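Long-range contacts in probable dipeptidase (Pseudomonas aeruginosa, PDB 3B40), which probably hydrolyses dipeptides as a metal-dependent peptidase of the M19 (membrane dipeptidase) family, in which the fold is a TIM barrel: residues 66-71 with 138-142; 87-92 with 141-145; 95-99 with 153-157; 147-151 with 197-202; 165-169 with 178-184. The protein carries 11 engineered substitutions. Residue numbers count along the deposited sequence, not the author numbering.

In the fold
The five contacts follow neighbouring beta-alpha units of the TIM barrel. Contact 1 joins the ends of the paired strands 62-68 and 131-138. Contact 2, about 7 Å away between centres, reuses Tyr-141 and Pro-142 to meet the start of helix 87-108; contact 3 packs a later turn of that helix on the end of helix 148-155, whose start contact 4 joins to helix 193-205. Contact 5, nested inside the loop closed by contact 4, joins two parts of the loop after strand 160-162; its centre is about 13 Å from that of contact 1, and Tyr-165 touches Phe-68. Contacts 1, 2 and 5 involve loops at the C-terminal strand ends; contacts 3 and 4 pack outer helices.

Contact 1 of 5, residues 66-71 with 138-142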
# COMPACT_ATOMS: atom_id res chain seq x y z
N ALA A 66 -3.98 -2.05 7.62
CA ALA A 66 -3.34 -0.92 8.25
C ALA A 66 -4.29 -0.17 9.17
O ALA A 66 -5.44 0.11 8.81
CB ALA A 66 -2.81 0.03 7.18
N ILE A 67 -3.76 0.16 10.35
CA ILE A 67 -4.29 1.20 11.20
C ILE A 67 -3.93 2.51 10.50
O ILE A 67 -2.75 2.91 10.45
CB ILE A 67 -3.59 1.18 12.59
CG1 ILE A 67 -3.74 -0.19 13.30
CG2 ILE A 67 -4.04 2.38 13.44
CD1 ILE A 67 -5.16 -0.79 13.45
N PHE A 68 -4.96 3.18 9.98
CA PHE A 68 -4.76 4.35 9.12
C PHE A 68 -5.66 5.49 9.58
O PHE A 68 -6.83 5.27 9.94
CB PHE A 68 -5.11 3.98 7.67
CG PHE A 68 -5.03 5.13 6.69
CD1 PHE A 68 -3.82 5.47 6.11
CD2 PHE A 68 -6.18 5.84 6.31
CE1 PHE A 68 -3.73 6.53 5.20
CE2 PHE A 68 -6.09 6.91 5.39
CZ PHE A 68 -4.86 7.24 4.84
N GLY A 69 -5.10 6.70 9.60
CA GLY A 69 -5.90 7.92 9.64
C GLY A 69 -5.20 8.98 8.80
O GLY A 69 -3.99 8.90 8.57
N TRP A 70 -5.96 9.97 8.32
CA TRP A 70 -5.40 11.11 7.59
C TRP A 70 -6.37 12.30 7.64
O TRP A 70 -7.46 12.15 8.20
CB TRP A 70 -5.08 10.68 6.15
CG TRP A 70 -6.23 10.73 5.23
CD1 TRP A 70 -7.49 10.26 5.45
CD2 TRP A 70 -6.22 11.26 3.91
NE1 TRP A 70 -8.28 10.46 4.34
CE2 TRP A 70 -7.52 11.09 3.38
CE3 TRP A 70 -5.23 11.87 3.11
CZ2 TRP A 70 -7.87 11.52 2.08
CZ3 TRP A 70 -5.58 12.30 1.82
CH2 TRP A 70 -6.88 12.10 1.32
N PRO A 71 -5.98 13.48 7.09
CA PRO A 71 -6.83 14.68 7.15
C PRO A 71 -7.95 14.65 6.10
O PRO A 71 -7.96 15.45 5.16
CB PRO A 71 -5.86 15.85 6.87
CG PRO A 71 -4.45 15.21 6.76
CD PRO A 71 -4.71 13.77 6.39
N LEU A 138 -0.18 2.99 8.66
CA LEU A 138 0.35 3.83 7.61
C LEU A 138 -0.06 5.26 7.92
O LEU A 138 -1.22 5.51 8.22
CB LEU A 138 -0.15 3.37 6.21
CG LEU A 138 0.34 4.08 4.94
CD1 LEU A 138 1.81 3.79 4.68
CD2 LEU A 138 -0.48 3.61 3.73
N ASN A 139 0.94 6.15 7.89
CA ASN A 139 0.78 7.61 8.05
C ASN A 139 1.08 8.12 9.48
O ASN A 139 0.35 7.79 10.43
CB ASN A 139 -0.61 8.06 7.64
CG ASN A 139 -0.69 9.56 7.33
OD1 ASN A 139 0.33 10.24 7.21
ND2 ASN A 139 -1.90 10.04 7.15
N ALA A 140 2.14 8.91 9.62
CA ALA A 140 2.49 9.48 10.93
C ALA A 140 1.60 10.66 11.36
O ALA A 140 1.65 11.08 12.51
CB ALA A 140 3.95 9.90 10.94
N TYR A 141 0.81 11.20 10.42
CA TYR A 141 -0.08 12.34 10.70
C TYR A 141 -0.91 12.22 12.01
O TYR A 141 -0.87 13.12 12.84
CB TYR A 141 -0.97 12.65 9.49
CG TYR A 141 -2.00 13.73 9.76
CD1 TYR A 141 -1.64 15.09 9.70
CD2 TYR A 141 -3.33 13.41 10.07
CE1 TYR A 141 -2.57 16.10 9.95
CE2 TYR A 141 -4.28 14.42 10.33
CZ TYR A 141 -3.88 15.75 10.26
OH TYR A 141 -4.80 16.75 10.50
N PRO A 142 -1.64 11.10 12.23
CA PRO A 142 -2.41 11.04 13.49
C PRO A 142 -1.59 11.10 14.79
O PRO A 142 -2.15 11.38 15.86
CB PRO A 142 -3.10 9.69 13.41
CG PRO A 142 -3.08 9.31 11.96
CD PRO A 142 -1.84 9.89 11.41
O HOH W 1 -1.96 6.00 10.78
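Leu-138 opens its segment at the end of strand 131-138, donating from N to Ile-67 O (3.1 Å, 152°). This bond ties the strand to its parallel neighbour 62-68. Leu-138 CB lies 4.2 Å from Phe-68 CD1 and 4.4 Å from Ala-66 CB. Asn-139 leaves the extended path with a positive phi (99°), and its t rotamer points ND2 at Gly-69 O, a 2.8 Å hydrogen bond; water 1, 2.7 Å from Leu-138 O, accepts a weak bond from Gly-69 N (3.4 Å). In a TIM barrel the beta-alpha loops begin at these C-terminal strand ends; here the Asn-139 side-chain amide adds a link to Gly-69 O beyond the Leu-138 to Ile-67 bond. A 3-10 turn then begins with Tyr-141, whose ring receives Pro-71 CG over its face in a CH-pi contact, 3.6 Å from the centroid and 13° off the normal. Pro-142 CG packs 3.5 Å from Gly-69 O. A beta carbon modelled on Gly-69 would lie 3.3 Å from Pro-142 CG.

Contact 2 of 5, residues 87-92 with 141-145; sequences FVDEAR and YPLGD. With CA (calcium ion), chain F.
This is a helix-to-loop contact at the C-terminal end of the strands of a TIM-barrel fold: the first turns of helix 87-108 rest on the 3-10 turn 141-143, which opens the beta-alpha loop after strand 131-138. Residues 87-92 are regular helix, with Ala-91 N to Phe-87 O at 3.0 Å and Arg-92 N to Val-88 O at 3.1 Å. The nearest CA atoms are those of Arg-92 and Pro-142, 5.2 Å apart. Ala-91 points at the turn, its CB 3.6 Å from Tyr-141 CE2, at the ring edge, and 3.9 Å from Pro-142 CG. Tyr-141, chi1 t, slants toward the N-terminal end of the helix so that CZ is 3.7 Å from Val-88 CG2 and OH is 3.3 Å from Phe-87 CB. Asp-89 points away from the loop and binds a calcium ion through OD1 and OD2, both at 2.6 Å, a site shared with His-93. Gly-144 turns the chain with phi/psi 64/-143; a beta carbon there would lie 3.2 Å from Arg-92 NH2. Arg-92 (chi1 m, chi2 and chi3 t) reaches back over the turn, and its NE gives a weak hydrogen bond to Pro-142 O at 2.8 Å, with an angle of 117°.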
# COMPACT_ATOMS: atom_id res chain seq x y z
N PHE A 87 -8.51 18.21 12.98
CA PHE A 87 -8.43 17.09 12.04
C PHE A 87 -7.49 15.98 12.51
O PHE A 87 -7.70 14.81 12.17
CB PHE A 87 -7.98 17.60 10.66
CG PHE A 87 -9.10 18.06 9.79
CD1 PHE A 87 -9.25 17.54 8.51
CD2 PHE A 87 -10.02 18.99 10.24
CE1 PHE A 87 -10.29 17.95 7.69
CE2 PHE A 87 -11.07 19.42 9.43
CZ PHE A 87 -11.21 18.89 8.15
N VAL A 88 -6.46 16.34 13.28
CA VAL A 88 -5.54 15.34 13.83
C VAL A 88 -6.29 14.37 14.74
O VAL A 88 -6.07 13.16 14.68
CB VAL A 88 -4.33 15.95 14.58
CG1 VAL A 88 -3.33 14.86 14.99
CG2 VAL A 88 -3.62 17.00 13.71
N ASP A 89 -7.18 14.90 15.58
CA ASP A 89 -7.93 14.04 16.49
C ASP A 89 -8.92 13.16 15.73
O ASP A 89 -9.15 12.01 16.11
CB ASP A 89 -8.66 14.85 17.56
CG ASP A 89 -9.27 13.96 18.63
OD1 ASP A 89 -8.50 13.27 19.36
OD2 ASP A 89 -10.53 13.93 18.72
N GLU A 90 -9.48 13.68 14.66
CA GLU A 90 -10.36 12.88 13.80
C GLU A 90 -9.60 11.71 13.18
O GLU A 90 -10.11 10.59 13.14
CB GLU A 90 -10.96 13.73 12.69
CG GLU A 90 -12.15 13.05 12.02
CD GLU A 90 -13.33 12.88 12.99
OE1 GLU A 90 -13.58 13.82 13.78
OE2 GLU A 90 -13.97 11.80 12.98
N ALA A 91 -8.40 11.99 12.69
CA ALA A 91 -7.53 10.98 12.10
C ALA A 91 -7.22 9.89 13.14
O ALA A 91 -7.15 8.71 12.80
CB ALA A 91 -6.24 11.63 11.55
N ARG A 92 -7.10 10.28 14.41
CA ARG A 92 -6.93 9.33 15.54
C ARG A 92 -8.17 8.45 15.77
O ARG A 92 -8.06 7.26 16.06
CB ARG A 92 -6.59 10.06 16.82
CG ARG A 92 -5.21 10.68 16.85
CD ARG A 92 -4.83 11.12 18.29
NE ARG A 92 -3.57 11.86 18.23
CZ ARG A 92 -3.43 13.16 18.49
NH1 ARG A 92 -4.48 13.88 18.90
NH2 ARG A 92 -2.23 13.71 18.37
N TYR A 141 0.81 11.20 10.42
CA TYR A 141 -0.08 12.34 10.70
C TYR A 141 -0.91 12.22 12.01
O TYR A 141 -0.87 13.12 12.84
CB TYR A 141 -0.97 12.65 9.49
CG TYR A 141 -2.00 13.73 9.76
CD1 TYR A 141 -1.64 15.09 9.70
CD2 TYR A 141 -3.33 13.41 10.07
CE1 TYR A 141 -2.57 16.10 9.95
CE2 TYR A 141 -4.28 14.42 10.33
CZ TYR A 141 -3.88 15.75 10.26
OH TYR A 141 -4.80 16.75 10.50
N PRO A 142 -1.64 11.10 12.23
CA PRO A 142 -2.41 11.04 13.49
C PRO A 142 -1.59 11.10 14.79
O PRO A 142 -2.15 11.38 15.86
CB PRO A 142 -3.10 9.69 13.41
CG PRO A 142 -3.08 9.31 11.96
CD PRO A 142 -1.84 9.89 11.41
N LEU A 143 -0.28 10.85 14.72
CA LEU A 143 0.52 10.66 15.93
C LEU A 143 1.06 11.95 16.56
O LEU A 143 1.57 11.92 17.68
CB LEU A 143 1.68 9.67 15.71
CG LEU A 143 1.50 8.32 15.01
CD1 LEU A 143 2.82 7.54 15.04
CD2 LEU A 143 0.37 7.53 15.67
N GLY A 144 0.99 13.08 15.85
CA GLY A 144 1.51 14.34 16.41
C GLY A 144 3.01 14.25 16.64
O GLY A 144 3.71 13.61 15.85
N ASP A 145 3.50 14.86 17.72
CA ASP A 145 4.94 14.86 18.04
C ASP A 145 5.33 13.78 19.04
O ASP A 145 6.43 13.80 19.59
CB ASP A 145 5.40 16.20 18.62
CG ASP A 145 5.20 17.38 17.66
OD1 ASP A 145 5.29 17.18 16.43
OD2 ASP A 145 4.97 18.52 18.16
CA CA F . -10.48 12.21 20.70
O HOH W 2 -0.54 11.87 19.26

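Contact 3 of 5, residues 95-99 with 153-157; sequences QEIRY and WAARG
Tyr-99 and Arg-156 set the geometry here, with CA atoms 9.0 Å apart, so the two backbones stay well separated and side chains span the gap. Residues 95-99 are helical, with Tyr-99 N to Gln-95 O at 3.0 Å. Residues 153-155 belong to helix 148-155, and Gly-157, phi 124°, is the first residue to leave helical angles, in a Schellman motif with Gly-157 N to Ala-154 O at 3.0 Å. Arg-156 uses chi1 m, chi2 t and chi3 p, which lays its guanidinium over the face of Tyr-99 (chi1 t, chi2 78°): Arg-156 CZ is 4.1 Å from the Tyr-99 ring centroid and 13° off the normal, a cation-pi contact. The same guanidinium meets Glu-96 (chi1 and chi2 m) edge-on in a two-pronged salt bridge, Arg-156 NH1 to Glu-96 OE2 at 3.1 Å and Arg-156 NH2 to Glu-96 OE1 at 3.2 Å. These outer TIM-barrel helices, 87-108 and 148-155, cover the paired strands 62-68 and 131-138; Ile-67 touches Gln-95, Tyr-99 and Trp-153. On the same face of the Tyr-99 ring as Arg-156, the edge of Trp-153 (chi1 m, chi2 112°) arrives in an offset edge-to-face pair, centroids 5.9 Å apart and planes at 71°. Trp-153 CZ2 lies 3.9 Å from OE1 of Gln-95 (chi1 m, chi2 t). Water 3 bridges Tyr-99 OH (3.0 Å) and Arg-156 NE (3.2 Å).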
# COMPACT_ATOMS: atom_id res chain seq x y z
N GLN A 95 -8.08 5.74 13.20
CA GLN A 95 -7.15 4.67 13.63
C GLN A 95 -7.82 3.77 14.66
O GLN A 95 -7.71 2.55 14.58
CB GLN A 95 -5.88 5.21 14.26
CG GLN A 95 -4.96 6.07 13.40
CD GLN A 95 -3.72 6.45 14.18
OE1 GLN A 95 -3.80 7.07 15.26
NE2 GLN A 95 -2.55 6.08 13.65
N GLU A 96 -8.49 4.38 15.63
CA GLU A 96 -9.11 3.60 16.69
C GLU A 96 -10.24 2.69 16.15
O GLU A 96 -10.37 1.56 16.57
CB GLU A 96 -9.63 4.49 17.81
CG GLU A 96 -8.52 5.14 18.66
CD GLU A 96 -7.69 4.13 19.47
OE1 GLU A 96 -8.26 3.17 20.04
OE2 GLU A 96 -6.46 4.30 19.54
N ILE A 97 -11.05 3.22 15.23
CA ILE A 97 -12.07 2.45 14.54
C ILE A 97 -11.46 1.23 13.87
O ILE A 97 -11.96 0.11 14.05
CB ILE A 97 -12.88 3.33 13.55
CG1 ILE A 97 -13.73 4.34 14.36
CG2 ILE A 97 -13.78 2.45 12.62
CD1 ILE A 97 -14.46 5.33 13.54
N ARG A 98 -10.38 1.44 13.12
CA ARG A 98 -9.74 0.33 12.39
C ARG A 98 -9.18 -0.75 13.33
O ARG A 98 -9.33 -1.96 13.07
CB ARG A 98 -8.72 0.86 11.38
CG ARG A 98 -9.44 1.44 10.15
CD ARG A 98 -8.52 2.14 9.19
NE ARG A 98 -9.18 2.30 7.90
CZ ARG A 98 -9.47 3.47 7.35
NH1 ARG A 98 -10.09 3.50 6.18
NH2 ARG A 98 -9.16 4.62 7.97
N TYR A 99 -8.62 -0.31 14.46
CA TYR A 99 -8.18 -1.23 15.51
C TYR A 99 -9.32 -2.07 16.09
O TYR A 99 -9.17 -3.26 16.32
CB TYR A 99 -7.48 -0.45 16.65
CG TYR A 99 -6.91 -1.37 17.71
CD1 TYR A 99 -5.70 -2.03 17.49
CD2 TYR A 99 -7.57 -1.57 18.92
CE1 TYR A 99 -5.16 -2.87 18.46
CE2 TYR A 99 -7.03 -2.43 19.90
CZ TYR A 99 -5.84 -3.07 19.65
OH TYR A 99 -5.29 -3.91 20.58
N TRP A 153 1.48 1.63 20.08
CA TRP A 153 0.89 0.88 18.95
C TRP A 153 1.54 -0.50 18.72
O TRP A 153 0.83 -1.47 18.46
CB TRP A 153 0.85 1.73 17.69
CG TRP A 153 -0.33 2.74 17.64
CD1 TRP A 153 -0.24 4.11 17.69
CD2 TRP A 153 -1.73 2.44 17.47
NE1 TRP A 153 -1.50 4.67 17.61
CE2 TRP A 153 -2.43 3.67 17.46
CE3 TRP A 153 -2.46 1.24 17.34
CZ2 TRP A 153 -3.83 3.75 17.34
CZ3 TRP A 153 -3.86 1.31 17.22
CH2 TRP A 153 -4.53 2.56 17.21
N ALA A 154 2.87 -0.58 18.81
CA ALA A 154 3.58 -1.86 18.78
C ALA A 154 3.03 -2.83 19.84
O ALA A 154 2.78 -4.02 19.56
CB ALA A 154 5.07 -1.63 19.01
N ALA A 155 2.82 -2.31 21.06
CA ALA A 155 2.32 -3.12 22.18
C ALA A 155 0.92 -3.68 21.89
O ALA A 155 0.59 -4.79 22.29
CB ALA A 155 2.31 -2.31 23.48
N ARG A 156 0.13 -2.92 21.16
CA ARG A 156 -1.21 -3.32 20.74
C ARG A 156 -1.25 -4.27 19.51
O ARG A 156 -2.30 -4.78 19.16
CB ARG A 156 -2.06 -2.05 20.51
CG ARG A 156 -2.15 -1.23 21.81
CD ARG A 156 -2.80 0.14 21.60
NE ARG A 156 -4.24 -0.01 21.43
CZ ARG A 156 -5.04 0.94 20.96
NH1 ARG A 156 -4.55 2.12 20.59
NH2 ARG A 156 -6.34 0.70 20.86
N GLY A 157 -0.10 -4.53 18.88
CA GLY A 157 -0.09 -5.45 17.74
C GLY A 157 0.46 -4.97 16.41
O GLY A 157 0.62 -5.77 15.47
O HOH W 3 -5.57 -2.35 23.15

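Contact 4 of 5, residues 147-151 with 197-202; sequences LSQLD and QAVERL
Two outer helices of the TIM barrel meet side by side here: the start of 148-155 and the middle of 193-205, which flank strand 160-162 in the sequence and both pack on its Phe-161. The backbone hydrogen bonds are internal to each segment: Leu-150 N to Leu-147 O at 3.0 Å on one side, Arg-201 N to Gln-197 O at 3.0 Å and Leu-202 N to Ala-198 O at 2.9 Å on the other. CA atoms come nearest at Leu-147 and Ala-198 (6.5 Å) and at Leu-150 and Leu-202 (7.3 Å). The apolar interface is made by Leu-147 (chi1 t, chi2 p), whose CD1 is 3.8 Å from Ala-198 CB, and by Leu-150 (chi1 m, chi2 t), whose CD1 is 3.9 Å from both Ala-198 CB and Leu-202 CD2. Polar groups at the start of helix 148-155 look to their own side: Ser-148 OG bonds to Asp-146 and Lys-152, and Gln-149 NE2 to Asp-146. Glu-200, out of reach of segment 147-151, makes a salt bridge with Arg-227. Across the interface, Arg-201 folds back (chi1 t, chi2 and chi3 p), with Leu-147 CD2 over one face of its guanidinium, 3.8 Å from Arg-201 NH2. That fold places Arg-201 NH1 2.8 Å from Asp-151 OD2, a salt bridge with a hydrogen-bond angle of 148°.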
# COMPACT_ATOMS: atom_id res chain seq x y z
N LEU A 147 6.63 10.45 19.99
CA LEU A 147 7.36 9.23 19.62
C LEU A 147 6.89 7.99 20.39
O LEU A 147 6.88 6.87 19.85
CB LEU A 147 8.87 9.44 19.87
CG LEU A 147 9.91 8.66 19.08
CD1 LEU A 147 9.74 8.82 17.57
CD2 LEU A 147 11.30 9.10 19.50
N SER A 148 6.48 8.19 21.64
CA SER A 148 6.03 7.05 22.44
C SER A 148 4.75 6.43 21.88
O SER A 148 4.36 5.34 22.30
CB SER A 148 5.87 7.42 23.92
OG SER A 148 4.76 8.26 24.10
N GLN A 149 4.10 7.09 20.92
CA GLN A 149 2.93 6.46 20.24
C GLN A 149 3.35 5.21 19.45
O GLN A 149 2.53 4.31 19.21
CB GLN A 149 2.17 7.44 19.31
CG GLN A 149 1.48 8.61 20.02
CD GLN A 149 0.41 8.18 21.02
OE1 GLN A 149 -0.50 7.44 20.68
NE2 GLN A 149 0.53 8.63 22.26
N LEU A 150 4.62 5.14 19.04
CA LEU A 150 5.14 3.96 18.36
C LEU A 150 5.17 2.76 19.32
O LEU A 150 4.69 1.68 18.98
CB LEU A 150 6.53 4.23 17.77
CG LEU A 150 6.60 5.29 16.66
CD1 LEU A 150 8.04 5.49 16.15
CD2 LEU A 150 5.62 4.95 15.50
N ASP A 151 5.67 2.99 20.54
CA ASP A 151 5.74 1.97 21.58
C ASP A 151 4.35 1.45 21.95
O ASP A 151 4.13 0.24 22.07
CB ASP A 151 6.44 2.53 22.84
CG ASP A 151 7.83 3.06 22.54
OD1 ASP A 151 8.81 2.40 22.94
OD2 ASP A 151 7.95 4.13 21.88
N GLN A 197 14.43 10.21 14.66
CA GLN A 197 14.31 9.52 15.92
C GLN A 197 13.30 8.37 15.82
O GLN A 197 13.48 7.33 16.46
CB GLN A 197 13.91 10.52 17.02
CG GLN A 197 15.03 11.52 17.33
CD GLN A 197 14.63 12.62 18.30
OE1 GLN A 197 13.72 12.45 19.10
NE2 GLN A 197 15.36 13.73 18.26
N ALA A 198 12.25 8.54 15.01
CA ALA A 198 11.27 7.45 14.77
C ALA A 198 11.94 6.21 14.13
O ALA A 198 11.58 5.09 14.44
CB ALA A 198 10.11 7.95 13.91
N VAL A 199 12.91 6.42 13.25
CA VAL A 199 13.59 5.29 12.62
C VAL A 199 14.35 4.41 13.65
O VAL A 199 14.27 3.17 13.62
CB VAL A 199 14.59 5.76 11.55
CG1 VAL A 199 15.45 4.57 11.07
CG2 VAL A 199 13.85 6.45 10.36
N GLU A 200 15.12 5.07 14.51
CA GLU A 200 15.76 4.39 15.64
C GLU A 200 14.73 3.68 16.54
O GLU A 200 14.91 2.51 16.93
CB GLU A 200 16.63 5.38 16.45
CG GLU A 200 17.42 4.74 17.64
CD GLU A 200 18.46 3.70 17.24
OE1 GLU A 200 18.82 2.85 18.09
OE2 GLU A 200 18.95 3.73 16.09
N ARG A 201 13.63 4.36 16.88
CA ARG A 201 12.61 3.77 17.75
C ARG A 201 11.97 2.54 17.13
O ARG A 201 11.77 1.55 17.82
CB ARG A 201 11.54 4.79 18.17
CG ARG A 201 10.47 4.28 19.16
CD ARG A 201 11.05 3.80 20.49
NE ARG A 201 11.87 4.82 21.12
CZ ARG A 201 11.40 5.84 21.82
NH1 ARG A 201 10.08 6.00 22.00
NH2 ARG A 201 12.27 6.72 22.33
N LEU A 202 11.70 2.59 15.83
CA LEU A 202 11.11 1.44 15.10
C LEU A 202 12.07 0.26 15.04
O LEU A 202 11.67 -0.92 15.19
CB LEU A 202 10.71 1.88 13.67
CG LEU A 202 9.48 2.82 13.71
CD1 LEU A 202 9.23 3.50 12.38
CD2 LEU A 202 8.20 2.12 14.20

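Contact 5 of 5, residues 165-169 with 178-184; sequences YVGNN and LPFFNDS. Engineered in segment 178-184: Ser-184 (natural residue Thr).
Both segments belong to the long beta-alpha loop that follows strand 160-162 of this TIM-barrel fold, and the contact draws its two limbs together through Asn-168, Val-166 and Asp-183. Segment 165-169 is irregular; 178-184 contains a 3-10 turn at 179-181, with Phe-181 N to Leu-178 O at 2.9 Å. The backbones approach at Gly-167 and Leu-178 (CA to CA 5.0 Å) and at Asn-168 and Asp-183 (6.3 Å). Val-166 (chi1 t) sets CG1 3.3 Å from Leu-178 CG. Gly-167, at phi/psi 96/137, passes the edge of the Phe-181 ring, CA to CD2 3.9 Å; a beta carbon would be only 2.8 Å from Phe-181 CE2. Asp-183 (chi1 m) is the hub: its OD2 accepts from Leu-178 N at 2.9 Å and Asn-168 N at 2.7 Å, while water 4 joins its OD1 (2.6 Å) to Asn-168 O (2.7 Å). Asn-168 (chi1 m) completes the clasp by donating from ND2 to O of the engineered Ser-184 at 2.8 Å.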
# COMPACT_ATOMS: atom_id res chain seq x y z
N TYR A 165 1.49 8.87 3.79
CA TYR A 165 0.46 8.66 2.80
C TYR A 165 0.57 9.84 1.81
O TYR A 165 1.65 10.44 1.64
CB TYR A 165 -0.91 8.56 3.49
CG TYR A 165 -2.06 8.09 2.62
CD1 TYR A 165 -2.09 6.79 2.07
CD2 TYR A 165 -3.13 8.95 2.36
CE1 TYR A 165 -3.20 6.37 1.26
CE2 TYR A 165 -4.19 8.55 1.55
CZ TYR A 165 -4.23 7.26 1.01
OH TYR A 165 -5.32 6.89 0.25
N VAL A 166 -0.52 10.13 1.11
CA VAL A 166 -0.69 11.42 0.40
C VAL A 166 -0.66 12.57 1.43
O VAL A 166 -1.25 12.46 2.51
CB VAL A 166 -2.04 11.40 -0.40
CG1 VAL A 166 -2.27 12.72 -1.09
CG2 VAL A 166 -2.02 10.30 -1.47
N GLY A 167 0.05 13.66 1.12
CA GLY A 167 0.15 14.80 2.02
C GLY A 167 1.43 14.72 2.85
O GLY A 167 1.80 13.64 3.30
N ASN A 168 2.14 15.83 3.00
CA ASN A 168 3.30 15.87 3.89
C ASN A 168 2.81 15.70 5.31
O ASN A 168 1.66 16.00 5.61
CB ASN A 168 4.03 17.21 3.80
CG ASN A 168 4.76 17.41 2.47
OD1 ASN A 168 5.13 16.46 1.79
ND2 ASN A 168 5.01 18.68 2.11
N ASN A 169 3.68 15.22 6.20
CA ASN A 169 3.36 15.32 7.63
C ASN A 169 4.63 15.73 8.38
O ASN A 169 5.69 15.91 7.76
CB ASN A 169 2.76 13.99 8.17
CG ASN A 169 3.73 12.85 8.11
OD1 ASN A 169 4.81 12.89 8.75
ND2 ASN A 169 3.37 11.80 7.37
N LEU A 178 0.11 17.46 -1.16
CA LEU A 178 -1.18 17.98 -1.62
C LEU A 178 -1.33 19.49 -1.48
O LEU A 178 -1.28 20.03 -0.36
CB LEU A 178 -2.33 17.38 -0.84
CG LEU A 178 -2.76 15.95 -1.08
CD1 LEU A 178 -4.16 15.81 -0.44
CD2 LEU A 178 -2.77 15.64 -2.59
N PRO A 179 -1.63 20.16 -2.61
CA PRO A 179 -1.84 21.60 -2.58
C PRO A 179 -3.08 22.00 -1.76
O PRO A 179 -3.12 23.09 -1.20
CB PRO A 179 -2.00 21.97 -4.04
CG PRO A 179 -2.48 20.74 -4.71
CD PRO A 179 -1.82 19.60 -3.96
N PHE A 180 -4.06 21.11 -1.67
CA PHE A 180 -5.19 21.30 -0.73
C PHE A 180 -4.79 21.41 0.76
O PHE A 180 -5.50 22.05 1.55
CB PHE A 180 -6.20 20.16 -0.93
CG PHE A 180 -7.55 20.44 -0.30
CD1 PHE A 180 -8.38 21.43 -0.81
CD2 PHE A 180 -7.99 19.68 0.77
CE1 PHE A 180 -9.66 21.70 -0.23
CE2 PHE A 180 -9.25 19.93 1.37
CZ PHE A 180 -10.09 20.94 0.85
N PHE A 181 -3.66 20.80 1.14
CA PHE A 181 -3.11 20.90 2.52
C PHE A 181 -2.08 22.03 2.65
O PHE A 181 -1.38 22.16 3.67
CB PHE A 181 -2.42 19.58 2.91
CG PHE A 181 -3.34 18.38 3.00
CD1 PHE A 181 -4.73 18.54 3.06
CD2 PHE A 181 -2.80 17.08 3.08
CE1 PHE A 181 -5.58 17.41 3.15
CE2 PHE A 181 -3.63 15.95 3.17
CZ PHE A 181 -5.02 16.12 3.20
N ASN A 182 -1.94 22.81 1.59
CA ASN A 182 -0.93 23.87 1.42
C ASN A 182 0.50 23.30 1.48
O ASN A 182 1.43 23.95 1.94
CB ASN A 182 -1.16 25.03 2.43
CG ASN A 182 -0.31 26.26 2.12
OD1 ASN A 182 -0.07 26.57 0.96
ND2 ASN A 182 0.18 26.94 3.17
N ASP A 183 0.68 22.07 1.01
CA ASP A 183 1.99 21.38 1.07
C ASP A 183 3.01 22.02 0.12
O ASP A 183 2.64 22.46 -0.98
CB ASP A 183 1.85 19.90 0.68
CG ASP A 183 1.27 19.04 1.78
OD1 ASP A 183 1.08 19.53 2.92
OD2 ASP A 183 1.05 17.83 1.54
N SER A 184 4.27 22.05 0.53
CA SER A 184 5.37 22.33 -0.40
C SER A 184 6.19 21.06 -0.61
O SER A 184 6.45 20.33 0.36
CB SER A 184 6.28 23.46 0.14
OG SER A 184 5.64 24.72 -0.06
O HOH W 4 0.11 18.01 4.74